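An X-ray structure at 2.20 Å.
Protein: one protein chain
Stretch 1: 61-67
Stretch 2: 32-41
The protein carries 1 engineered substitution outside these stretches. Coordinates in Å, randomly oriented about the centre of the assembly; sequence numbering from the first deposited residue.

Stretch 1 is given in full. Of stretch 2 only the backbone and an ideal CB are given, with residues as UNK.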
# COMPACT_ATOMS: atom_id res chain seq x y z
N SER A 61 -4.71 4.81 3.54
CA SER A 61 -4.16 5.85 4.44
C SER A 61 -5.28 6.45 5.30
O SER A 61 -4.99 7.01 6.37
CB SER A 61 -3.42 6.89 3.65
OG SER A 61 -4.30 7.62 2.83
N ILE A 62 -6.54 6.37 4.87
CA ILE A 62 -7.68 6.84 5.71
C ILE A 62 -7.83 5.90 6.91
O ILE A 62 -8.00 6.38 8.02
CB ILE A 62 -8.99 6.95 4.90
CG1 ILE A 62 -8.85 7.82 3.64
CG2 ILE A 62 -10.10 7.46 5.80
CD1 ILE A 62 -10.14 7.98 2.84
N GLU A 63 -7.91 4.59 6.68
CA GLU A 63 -8.01 3.57 7.75
C GLU A 63 -6.78 3.68 8.65
O GLU A 63 -6.93 3.51 9.89
CB GLU A 63 -8.14 2.18 7.14
CG GLU A 63 -9.51 1.97 6.52
CD GLU A 63 -9.51 1.25 5.18
OE1 GLU A 63 -9.62 1.95 4.12
OE2 GLU A 63 -9.43 0.00 5.20
N ASN A 64 -5.62 3.97 8.07
CA ASN A 64 -4.33 3.97 8.81
C ASN A 64 -4.31 5.18 9.76
O ASN A 64 -3.79 5.04 10.89
CB ASN A 64 -3.15 3.85 7.86
CG ASN A 64 -3.05 2.47 7.25
OD1 ASN A 64 -3.55 1.50 7.82
ND2 ASN A 64 -2.38 2.36 6.11
N TYR A 65 -4.95 6.27 9.38
CA TYR A 65 -5.05 7.50 10.19
C TYR A 65 -5.75 7.18 11.53
O TYR A 65 -5.39 7.85 12.54
CB TYR A 65 -5.69 8.63 9.38
CG TYR A 65 -5.55 9.98 10.06
CD1 TYR A 65 -4.34 10.64 10.05
CD2 TYR A 65 -6.59 10.51 10.82
CE1 TYR A 65 -4.17 11.83 10.75
CE2 TYR A 65 -6.45 11.70 11.52
CZ TYR A 65 -5.23 12.35 11.48
OH TYR A 65 -5.08 13.52 12.12
N PHE A 66 -6.69 6.23 11.59
CA PHE A 66 -7.51 5.99 12.81
C PHE A 66 -7.03 4.74 13.54
O PHE A 66 -7.70 4.37 14.50
CB PHE A 66 -9.00 5.97 12.48
CG PHE A 66 -9.49 7.30 11.98
CD1 PHE A 66 -9.72 8.35 12.85
CD2 PHE A 66 -9.63 7.54 10.62
CE1 PHE A 66 -10.09 9.60 12.39
CE2 PHE A 66 -10.06 8.77 10.17
CZ PHE A 66 -10.28 9.81 11.05
N ASP A 67 -5.95 4.12 13.05
CA ASP A 67 -5.25 2.94 13.60
C ASP A 67 -3.93 3.38 14.28
O ASP A 67 -3.52 4.54 14.14
CB ASP A 67 -4.93 1.89 12.53
CG ASP A 67 -4.77 0.49 13.10
OD1 ASP A 67 -4.78 0.37 14.34
OD2 ASP A 67 -4.58 -0.49 12.32
N UNK A 32 -3.16 21.58 9.58
CA UNK A 32 -2.14 20.65 10.08
C UNK A 32 -2.67 19.22 10.25
O UNK A 32 -1.95 18.43 10.90
CB UNK A 32 -1.60 21.15 11.42
N UNK A 33 -3.88 18.90 9.76
CA UNK A 33 -4.41 17.50 9.79
C UNK A 33 -5.26 17.19 8.55
O UNK A 33 -5.77 18.06 7.89
CB UNK A 33 -5.25 17.27 11.05
N UNK A 34 -5.45 15.92 8.16
CA UNK A 34 -6.27 15.63 6.98
C UNK A 34 -7.75 16.05 7.18
O UNK A 34 -8.26 16.07 8.31
CB UNK A 34 -6.19 14.14 6.66
N UNK A 35 -8.41 16.40 6.08
CA UNK A 35 -9.80 16.93 6.03
C UNK A 35 -10.73 15.97 6.81
O UNK A 35 -11.61 16.44 7.54
CB UNK A 35 -10.28 17.08 4.58
N UNK A 36 -10.53 14.66 6.65
CA UNK A 36 -11.41 13.59 7.19
C UNK A 36 -11.46 13.74 8.71
O UNK A 36 -12.49 13.36 9.28
CB UNK A 36 -10.91 12.20 6.80
N UNK A 37 -10.38 14.19 9.34
CA UNK A 37 -10.34 14.25 10.82
C UNK A 37 -11.48 15.14 11.31
O UNK A 37 -12.03 14.88 12.40
CB UNK A 37 -8.99 14.78 11.32
N UNK A 38 -11.79 16.16 10.54
CA UNK A 38 -12.74 17.23 10.95
C UNK A 38 -14.17 16.68 10.90
O UNK A 38 -15.00 17.14 11.69
CB UNK A 38 -12.61 18.46 10.05
N UNK A 39 -14.40 15.74 9.98
CA UNK A 39 -15.72 15.12 9.67
C UNK A 39 -15.95 14.03 10.71
O UNK A 39 -17.12 13.85 11.18
CB UNK A 39 -15.77 14.55 8.25
N UNK A 40 -14.88 13.32 11.09
CA UNK A 40 -14.99 12.26 12.12
C UNK A 40 -15.17 12.97 13.46
O UNK A 40 -16.10 12.55 14.18
CB UNK A 40 -13.76 11.34 12.14
N UNK A 41 -14.44 14.08 13.72
CA UNK A 41 -14.60 14.85 14.99
C UNK A 41 -16.07 15.30 15.09
O UNK A 41 -16.69 15.07 16.14
CB UNK A 41 -13.66 16.06 15.04

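Position 32, with phi/psi of -144/10, has nothing of stretch 1 within 5.5 Å of its ideal CB, so stretch 1 does not restrict the choice. It is Asp32, which serves its neighbour at 33.

Position 33 is extended (-145/158), and its ideal CB lies 3.9 Å from Tyr65 OH, pointing sideways. Many side chains could run past the phenol without engaging it. The residue is Arg33: its CB stays 4.0 Å from Tyr65 OH, while its guanidinium pairs with Asp32 (NE to OD1, 2.8 Å).

At position 34, CA-to-CB points toward stretch 1, and the ideal CB is 5.1 Å from Tyr65 CE1. Stretch 1 offers an aromatic ring, which suits a compact apolar side chain; phi of -65° also permits proline. Pro34 is found, and its CG sits 3.6 Å from the centroid of the Tyr65 ring, 15° off the normal. This is a CH-pi contact over one face, and Pro34 CD also comes to 3.5 Å from Tyr65 OH.

Position 35 is out of reach of stretch 1, which leaves it undecided; it is Ala35.

Position 36 points toward stretch 1, its ideal CB 4.9 Å from both Phe66 CE2 and Ile62 CG2. Leucine, isoleucine, valine or methionine could fill the space between these two apolar groups. Ile36 (chi1 t, chi2 p) meets both, with CG2 4.1 Å from Phe66 CE2 and CG1 4.3 Å from Ile62 CG2.

Position 37 is helical and its CB points sideways, yet the ideal CB is 4.0 Å from Tyr65 CE2 and the phenol hydroxyl lies within reach of a longer chain. Glutamate or glutamine could accept its proton; an apolar chain would leave the hydroxyl without this partner. Glu37, with chi1 and chi2 both t, brings OE1 to 2.5 Å from Tyr65 OH, a very short hydrogen bond donated by the tyrosine at the edge of its ring. Its OE2 accepts from Arg33 NH1 at 3.1 Å and forms a salt bridge with NH2 of the residue at 41, at 2.4 Å.

Positions 38 and 39 have nothing of stretch 1 within 5.5 Å of their ideal CB atoms; they are Tyr38 and Val39.

Position 40 points toward stretch 1, with its ideal CB 4.0 Å from Phe66 CZ. That closeness favours a small or branched apolar side chain. Val40 (chi1 t) places CG2 3.6 Å from Phe66 CZ, approaching the ring obliquely.

Position 41 points sideways with no neighbour in stretch 1. Arg41 supplies the partner for Glu37.

Stretch 2 (32-41) DRPAIEYVVR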
# COMPACT_ATOMS: atom_id res chain seq x y z
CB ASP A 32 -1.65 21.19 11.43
CG ASP A 32 -2.69 21.13 12.54
OD1 ASP A 32 -3.88 20.93 12.22
OD2 ASP A 32 -2.30 21.28 13.72
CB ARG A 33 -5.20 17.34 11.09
CG ARG A 33 -6.45 18.19 11.12
CD ARG A 33 -6.92 18.59 12.50
NE ARG A 33 -5.90 19.33 13.22
CZ ARG A 33 -5.33 18.95 14.36
NH1 ARG A 33 -5.69 17.82 14.96
NH2 ARG A 33 -4.40 19.70 14.89
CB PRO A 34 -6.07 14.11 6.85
CG PRO A 34 -5.93 13.67 8.28
CD PRO A 34 -4.97 14.71 8.82
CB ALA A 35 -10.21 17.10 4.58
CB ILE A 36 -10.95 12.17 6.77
CG1 ILE A 36 -12.00 11.10 7.04
CG2 ILE A 36 -9.63 11.77 7.44
CD1 ILE A 36 -13.28 11.24 6.29
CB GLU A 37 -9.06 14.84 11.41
CG GLU A 37 -8.87 14.32 12.83
CD GLU A 37 -7.84 15.02 13.68
OE1 GLU A 37 -6.72 14.54 13.69
OE2 GLU A 37 -8.18 16.03 14.36
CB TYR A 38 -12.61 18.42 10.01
CG TYR A 38 -11.37 19.26 10.18
CD1 TYR A 38 -10.23 18.98 9.44
CD2 TYR A 38 -11.38 20.39 10.98
CE1 TYR A 38 -9.09 19.75 9.56
CE2 TYR A 38 -10.26 21.19 11.09
CZ TYR A 38 -9.11 20.86 10.38
OH TYR A 38 -8.00 21.65 10.46
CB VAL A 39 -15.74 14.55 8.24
CG1 VAL A 39 -17.07 13.95 7.89
CG2 VAL A 39 -15.39 15.61 7.22
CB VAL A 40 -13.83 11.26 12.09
CG1 VAL A 40 -13.83 10.42 13.36
CG2 VAL A 40 -13.88 10.37 10.85
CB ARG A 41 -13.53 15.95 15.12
CG ARG A 41 -13.45 16.61 16.50
CD ARG A 41 -12.54 17.83 16.64
NE ARG A 41 -11.13 17.65 16.23
CZ ARG A 41 -10.47 18.39 15.31
NH1 ARG A 41 -11.04 19.39 14.66
NH2 ARG A 41 -9.20 18.15 15.04
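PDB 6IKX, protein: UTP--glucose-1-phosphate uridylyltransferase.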